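Long-range contact in isomaltose glucohydrolase (Kribbella flavida, PDB 5Z3E), which hydrolyses the alpha-1,6-glucosidic linkage of isomaltose from the non-reducing end, releasing beta-D-glucose and D-glucose inside the cell: residues D195-L209 with K257-C271. The protein carries 1 engineered substitution. Sequence-based numbering, arbitrary orientation. Where two conformers were deposited one is given.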
loop_
_atom_site.group_PDB
_atom_site.type_symbol
_atom_site.label_atom_id
_atom_site.label_comp_id
_atom_site.label_asym_id
_atom_site.label_seq_id
_atom_site.Cartn_x
_atom_site.Cartn_y
_atom_site.Cartn_z
ATOM N N ASP A 195 -6.651 7.726 -7.121
ATOM C CA ASP A 195 -6.593 6.928 -5.911
ATOM C C ASP A 195 -5.771 5.656 -6.128
ATOM O O ASP A 195 -5.253 5.416 -7.226
ATOM C CB ASP A 195 -7.990 6.669 -5.373
ATOM C CG ASP A 195 -8.888 5.837 -6.262
ATOM O OD1 ASP A 195 -8.390 5.162 -7.164
ATOM O OD2 ASP A 195 -10.114 5.872 -5.970
ATOM N N TRP A 196 -5.651 4.830 -5.088
ATOM C CA TRP A 196 -4.891 3.592 -5.214
ATOM C C TRP A 196 -5.407 2.754 -6.362
ATOM O O TRP A 196 -4.665 1.959 -6.926
ATOM C CB TRP A 196 -4.976 2.705 -3.982
ATOM C CG TRP A 196 -4.353 3.170 -2.695
ATOM C CD1 TRP A 196 -3.815 4.412 -2.345
ATOM C CD2 TRP A 196 -4.271 2.366 -1.518
ATOM N NE1 TRP A 196 -3.404 4.369 -1.029
ATOM C CE2 TRP A 196 -3.691 3.151 -0.485
ATOM C CE3 TRP A 196 -4.619 1.053 -1.238
ATOM C CZ2 TRP A 196 -3.461 2.645 0.797
ATOM C CZ3 TRP A 196 -4.366 0.549 0.035
ATOM C CH2 TRP A 196 -3.818 1.346 1.030
ATOM N N TRP A 197 -6.694 2.887 -6.677
ATOM C CA TRP A 197 -7.403 2.100 -7.657
ATOM C C TRP A 197 -7.418 2.734 -9.041
ATOM O O TRP A 197 -8.091 2.250 -9.945
ATOM C CB TRP A 197 -8.827 1.836 -7.171
ATOM C CG TRP A 197 -8.928 1.492 -5.718
ATOM C CD1 TRP A 197 -9.782 2.088 -4.823
ATOM C CD2 TRP A 197 -8.201 0.506 -4.968
ATOM N NE1 TRP A 197 -9.634 1.528 -3.591
ATOM C CE2 TRP A 197 -8.675 0.555 -3.651
ATOM C CE3 TRP A 197 -7.178 -0.408 -5.279
ATOM C CZ2 TRP A 197 -8.200 -0.300 -2.664
ATOM C CZ3 TRP A 197 -6.713 -1.249 -4.283
ATOM C CH2 TRP A 197 -7.225 -1.188 -2.999
ATOM N N GLU A 198 -6.660 3.804 -9.238
ATOM C CA GLU A 198 -6.585 4.500 -10.537
ATOM C C GLU A 198 -7.852 5.161 -10.953
ATOM O O GLU A 198 -8.186 5.206 -12.142
ATOM C CB GLU A 198 -6.040 3.630 -11.651
ATOM C CG GLU A 198 -4.745 3.178 -11.344
ATOM C CD GLU A 198 -4.089 2.407 -12.453
ATOM O OE1 GLU A 198 -4.669 2.268 -13.566
ATOM O OE2 GLU A 198 -2.938 1.984 -12.207
ATOM N N GLU A 199 -8.534 5.746 -9.998
ATOM C CA GLU A 199 -9.790 6.440 -10.247
ATOM C C GLU A 199 -9.750 7.877 -9.707
ATOM O O GLU A 199 -9.041 8.182 -8.741
ATOM C CB GLU A 199 -10.968 5.712 -9.608
ATOM C CG GLU A 199 -11.149 4.265 -10.098
ATOM C CD GLU A 199 -11.972 4.142 -11.368
ATOM O OE1 GLU A 199 -11.898 3.092 -12.042
ATOM O OE2 GLU A 199 -12.704 5.059 -11.679
ATOM N N HIS A 200 -10.550 8.754 -10.328
ATOM C CA HIS A 200 -10.894 10.060 -9.765
ATOM C C HIS A 200 -9.693 10.986 -9.546
ATOM O O HIS A 200 -9.436 11.433 -8.424
ATOM C CB HIS A 200 -11.721 9.923 -8.491
ATOM C CG HIS A 200 -12.949 9.111 -8.662
ATOM N ND1 HIS A 200 -14.036 9.540 -9.307
ATOM C CD2 HIS A 200 -13.227 7.827 -8.280
ATOM C CE1 HIS A 200 -14.989 8.580 -9.368
ATOM N NE2 HIS A 200 -14.476 7.546 -8.704
ATOM N N VAL A 201 -9.049 11.358 -10.642
ATOM C CA VAL A 201 -7.850 12.183 -10.632
ATOM C C VAL A 201 -8.056 13.552 -10.023
ATOM O O VAL A 201 -7.093 14.192 -9.609
ATOM C CB VAL A 201 -7.311 12.330 -12.061
ATOM C CG1 VAL A 201 -8.178 13.222 -12.930
ATOM C CG2 VAL A 201 -5.883 12.829 -12.069
ATOM N N GLU A 202 -9.303 14.040 -10.012
ATOM C CA GLU A 202 -9.575 15.382 -9.525
ATOM C C GLU A 202 -9.684 15.469 -8.005
ATOM O O GLU A 202 -9.706 16.581 -7.465
ATOM C CB GLU A 202 -10.831 15.986 -10.164
ATOM C CG GLU A 202 -12.160 15.555 -9.629
ATOM C CD GLU A 202 -12.678 14.281 -10.154
ATOM O OE1 GLU A 202 -11.929 13.370 -10.596
ATOM O OE2 GLU A 202 -13.964 14.181 -10.128
ATOM N N HIS A 203 -9.774 14.326 -7.329
ATOM C CA HIS A 203 -9.992 14.289 -5.909
ATOM C C HIS A 203 -8.703 14.053 -5.127
ATOM O O HIS A 203 -7.652 13.767 -5.693
ATOM C CB HIS A 203 -11.110 13.260 -5.589
ATOM C CG HIS A 203 -12.464 13.807 -5.835
ATOM N ND1 HIS A 203 -12.890 14.947 -5.197
ATOM C CD2 HIS A 203 -13.482 13.390 -6.629
ATOM C CE1 HIS A 203 -14.131 15.191 -5.591
ATOM N NE2 HIS A 203 -14.508 14.275 -6.473
ATOM N N ARG A 204 -8.814 14.231 -3.807
ATOM C CA ARG A 204 -7.711 14.018 -2.874
ATOM C C ARG A 204 -8.155 12.925 -1.926
ATOM O O ARG A 204 -9.106 13.078 -1.151
ATOM C CB ARG A 204 -7.334 15.312 -2.174
ATOM C CG ARG A 204 -6.799 16.325 -3.182
ATOM C CD ARG A 204 -6.222 17.567 -2.620
ATOM N NE ARG A 204 -7.223 18.412 -1.999
ATOM C CZ ARG A 204 -6.918 19.524 -1.364
ATOM N NH1 ARG A 204 -5.650 19.921 -1.293
ATOM N NH2 ARG A 204 -7.861 20.246 -0.790
ATOM N N HIS A 205 -7.499 11.786 -2.064
ATOM C CA HIS A 205 -7.968 10.533 -1.492
ATOM C C HIS A 205 -7.358 10.329 -0.126
ATOM O O HIS A 205 -6.155 10.482 0.050
ATOM C CB HIS A 205 -7.641 9.390 -2.452
ATOM C CG HIS A 205 -8.248 9.637 -3.771
ATOM N ND1 HIS A 205 -9.589 9.421 -4.004
ATOM C CD2 HIS A 205 -7.695 10.188 -4.879
ATOM C CE1 HIS A 205 -9.824 9.817 -5.239
ATOM N NE2 HIS A 205 -8.707 10.296 -5.794
ATOM N N VAL A 206 -8.172 9.969 0.863
ATOM C CA VAL A 206 -7.697 9.907 2.232
ATOM C C VAL A 206 -6.643 8.813 2.423
ATOM O O VAL A 206 -5.693 9.048 3.182
ATOM C CB VAL A 206 -8.886 9.853 3.204
ATOM C CG1 VAL A 206 -8.446 9.619 4.635
ATOM C CG2 VAL A 206 -9.660 11.164 3.113
ATOM N N SER A 207 -6.729 7.677 1.733
ATOM C CA SER A 207 -5.680 6.685 1.878
ATOM C C SER A 207 -4.395 7.055 1.121
ATOM O O SER A 207 -3.338 6.490 1.417
ATOM C CB SER A 207 -6.144 5.291 1.507
ATOM O OG SER A 207 -6.466 5.237 0.136
ATOM N N THR A 208 -4.470 7.982 0.175
ATOM C CA THR A 208 -3.270 8.546 -0.452
ATOM C C THR A 208 -2.607 9.560 0.478
ATOM O O THR A 208 -1.414 9.472 0.761
ATOM C CB THR A 208 -3.595 9.148 -1.819
ATOM O OG1 THR A 208 -4.077 8.102 -2.649
ATOM C CG2 THR A 208 -2.383 9.827 -2.411
ATOM N N LEU A 209 -3.405 10.496 0.981
ATOM C CA LEU A 209 -2.928 11.415 2.012
ATOM C C LEU A 209 -2.355 10.634 3.170
ATOM O O LEU A 209 -1.315 11.005 3.742
ATOM C CB LEU A 209 -4.068 12.320 2.462
ATOM C CG LEU A 209 -4.525 13.341 1.424
ATOM C CD1 LEU A 209 -5.873 13.932 1.830
ATOM C CD2 LEU A 209 -3.494 14.439 1.228
ATOM N N LYS A 257 -13.659 8.295 1.868
ATOM C CA LYS A 257 -12.872 7.863 0.742
ATOM C C LYS A 257 -12.003 8.977 0.152
ATOM O O LYS A 257 -10.806 8.777 -0.116
ATOM C CB LYS A 257 -13.877 7.284 -0.243
ATOM C CG LYS A 257 -13.398 6.889 -1.533
ATOM C CD LYS A 257 -14.438 6.027 -2.247
ATOM C CE LYS A 257 -14.038 5.873 -3.602
ATOM N NZ LYS A 257 -12.990 4.977 -3.747
ATOM N N TRP A 258 -12.580 10.132 -0.082
ATOM C CA TRP A 258 -11.835 11.299 -0.528
ATOM C C TRP A 258 -12.393 12.512 0.185
ATOM O O TRP A 258 -13.510 12.521 0.703
ATOM C CB TRP A 258 -11.815 11.442 -2.054
ATOM C CG TRP A 258 -13.127 11.598 -2.776
ATOM C CD1 TRP A 258 -13.965 12.677 -2.754
ATOM C CD2 TRP A 258 -13.679 10.687 -3.735
ATOM N NE1 TRP A 258 -15.002 12.481 -3.635
ATOM C CE2 TRP A 258 -14.844 11.273 -4.253
ATOM C CE3 TRP A 258 -13.289 9.451 -4.218
ATOM C CZ2 TRP A 258 -15.620 10.651 -5.243
ATOM C CZ3 TRP A 258 -14.064 8.833 -5.182
ATOM C CH2 TRP A 258 -15.212 9.437 -5.681
ATOM N N LEU A 259 -11.585 13.571 0.244
ATOM C CA LEU A 259 -12.041 14.786 0.904
ATOM C C LEU A 259 -13.344 15.223 0.288
ATOM O O LEU A 259 -13.465 15.267 -0.952
ATOM C CB LEU A 259 -11.006 15.901 0.756
ATOM C CG LEU A 259 -9.596 15.598 1.268
ATOM C CD1 LEU A 259 -8.744 16.825 1.096
ATOM C CD2 LEU A 259 -9.580 15.102 2.725
ATOM N N GLY A 260 -14.336 15.552 1.106
ATOM C CA GLY A 260 -15.600 16.012 0.590
ATOM C C GLY A 260 -16.573 14.915 0.168
ATOM O O GLY A 260 -17.580 15.234 -0.459
ATOM N N SER A 261 -16.307 13.651 0.447
ATOM C CA SER A 261 -17.245 12.568 0.186
ATOM C C SER A 261 -17.825 12.083 1.493
ATOM O O SER A 261 -17.308 12.376 2.576
ATOM C CB SER A 261 -16.501 11.385 -0.498
ATOM O OG SER A 261 -15.605 10.805 0.389
ATOM N N SER A 262 -18.876 11.278 1.394
ATOM C CA SER A 262 -19.480 10.642 2.555
ATOM C C SER A 262 -19.164 9.152 2.681
ATOM O O SER A 262 -19.335 8.594 3.766
ATOM C CB SER A 262 -21.000 10.841 2.538
ATOM O OG SER A 262 -21.594 10.264 1.396
ATOM N N ALA A 263 -18.777 8.502 1.610
ATOM C CA ALA A 263 -18.615 7.044 1.594
ATOM C C ALA A 263 -17.250 6.625 2.082
ATOM O O ALA A 263 -16.316 7.418 2.114
ATOM C CB ALA A 263 -18.855 6.516 0.227
ATOM N N VAL A 264 -17.140 5.346 2.417
ATOM C CA VAL A 264 -15.860 4.749 2.767
ATOM C C VAL A 264 -15.257 3.990 1.597
ATOM O O VAL A 264 -15.885 3.714 0.591
ATOM C CB VAL A 264 -15.943 3.870 4.036
ATOM C CG1 VAL A 264 -16.302 4.707 5.238
ATOM C CG2 VAL A 264 -16.871 2.671 3.887
ATOM N N ASP A 265 -13.981 3.656 1.744
ATOM C CA ASP A 265 -13.202 2.832 0.821
ATOM C C ASP A 265 -12.486 1.801 1.683
ATOM O O ASP A 265 -12.084 2.096 2.813
ATOM C CB ASP A 265 -12.213 3.699 0.030
ATOM C CG ASP A 265 -11.460 2.956 -1.055
ATOM O OD1 ASP A 265 -10.455 2.271 -0.713
ATOM O OD2 ASP A 265 -11.850 3.048 -2.235
ATOM N N GLY A 266 -12.285 0.598 1.149
ATOM C CA GLY A 266 -11.647 -0.446 1.900
ATOM C C GLY A 266 -10.183 -0.188 2.245
ATOM O O GLY A 266 -9.633 -0.838 3.120
ATOM N N SER A 267 -9.547 0.769 1.565
ATOM C CA SER A 267 -8.182 1.159 1.901
ATOM C C SER A 267 -8.082 1.993 3.170
ATOM O O SER A 267 -6.987 2.162 3.709
ATOM C CB SER A 267 -7.551 1.923 0.741
ATOM O OG SER A 267 -8.199 3.159 0.507
ATOM N N LEU A 268 -9.193 2.545 3.638
ATOM C CA LEU A 268 -9.118 3.513 4.725
ATOM C C LEU A 268 -8.483 3.018 6.029
ATOM O O LEU A 268 -7.844 3.822 6.714
ATOM C CB LEU A 268 -10.483 4.130 5.022
ATOM C CG LEU A 268 -11.001 5.080 3.946
ATOM C CD1 LEU A 268 -12.392 5.537 4.315
ATOM C CD2 LEU A 268 -10.071 6.285 3.789
ATOM N N PRO A 269 -8.620 1.739 6.409
ATOM C CA PRO A 269 -7.956 1.334 7.653
ATOM C C PRO A 269 -6.442 1.557 7.624
ATOM O O PRO A 269 -5.840 1.675 8.689
ATOM C CB PRO A 269 -8.348 -0.141 7.789
ATOM C CG PRO A 269 -9.704 -0.209 7.096
ATOM C CD PRO A 269 -9.499 0.678 5.886
ATOM N N ALA A 270 -5.806 1.595 6.447
ATOM C CA ALA A 270 -4.373 1.868 6.386
ATOM C C ALA A 270 -4.015 3.209 7.013
ATOM O O ALA A 270 -2.886 3.415 7.448
ATOM C CB ALA A 270 -3.893 1.829 4.962
ATOM N N CYS A 271 -4.967 4.149 7.032
ATOM C CA CYS A 271 -4.766 5.441 7.657
ATOM C C CYS A 271 -4.621 5.364 9.175
ATOM O O CYS A 271 -4.172 6.334 9.799
ATOM C CB CYS A 271 -5.942 6.338 7.338
ATOM S SG CYS A 271 -6.095 6.735 5.596
HETATM O O HOH W 1 -10.798 6.807 -3.575
HETATM O O HOH W 2 -12.304 4.553 -6.555
HETATM O O HOH W 3 -11.395 15.343 -2.914
HETATM O O HOH W 4 -9.116 6.724 0.505
#
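The imidazole of His203 lies flat on the five-membered ring of Trp258, centroids 3.7 Å apart and planes at 13°, while Ser261 CB lies against the opposite face of the indole. Trp258 CH2 sits over one face of His200, the planes inclined at 48°. Ser267 CB rests on a face of the Trp196 ring, 3.6 Å from the six-membered centroid, and Ala270 CB meets the edge; such small residues let a broad indole come close. CG anti to the backbone N (chi1 -174°) carries the Asp265 carboxylate to the edge of Trp197, nearly coplanar with it, where NE1 donates a forked hydrogen bond to the syn lone pairs of both oxygens, OD2 at 3.0 Å. OD2 also forms a salt bridge with Lys257 NZ at 2.7 Å, and OD1 closes an Asx turn with Ser267 N. In this (alpha/alpha)6 barrel of family 15, the contact joins the first turn of helix 206-220 and the loop before it to the loop after strand 254-255. An asparagine in place of Asp265 would probably leave the Lys257 ammonium without its nearest countercharge. Two waters link that ammonium to OD2 of Asp195, the predicted proton acceptor. Leu259 N donates a hydrogen bond to Arg204 O at 2.9 Å, and branched Val206 spreads CG2 to Leu259 and CG1 to Leu268.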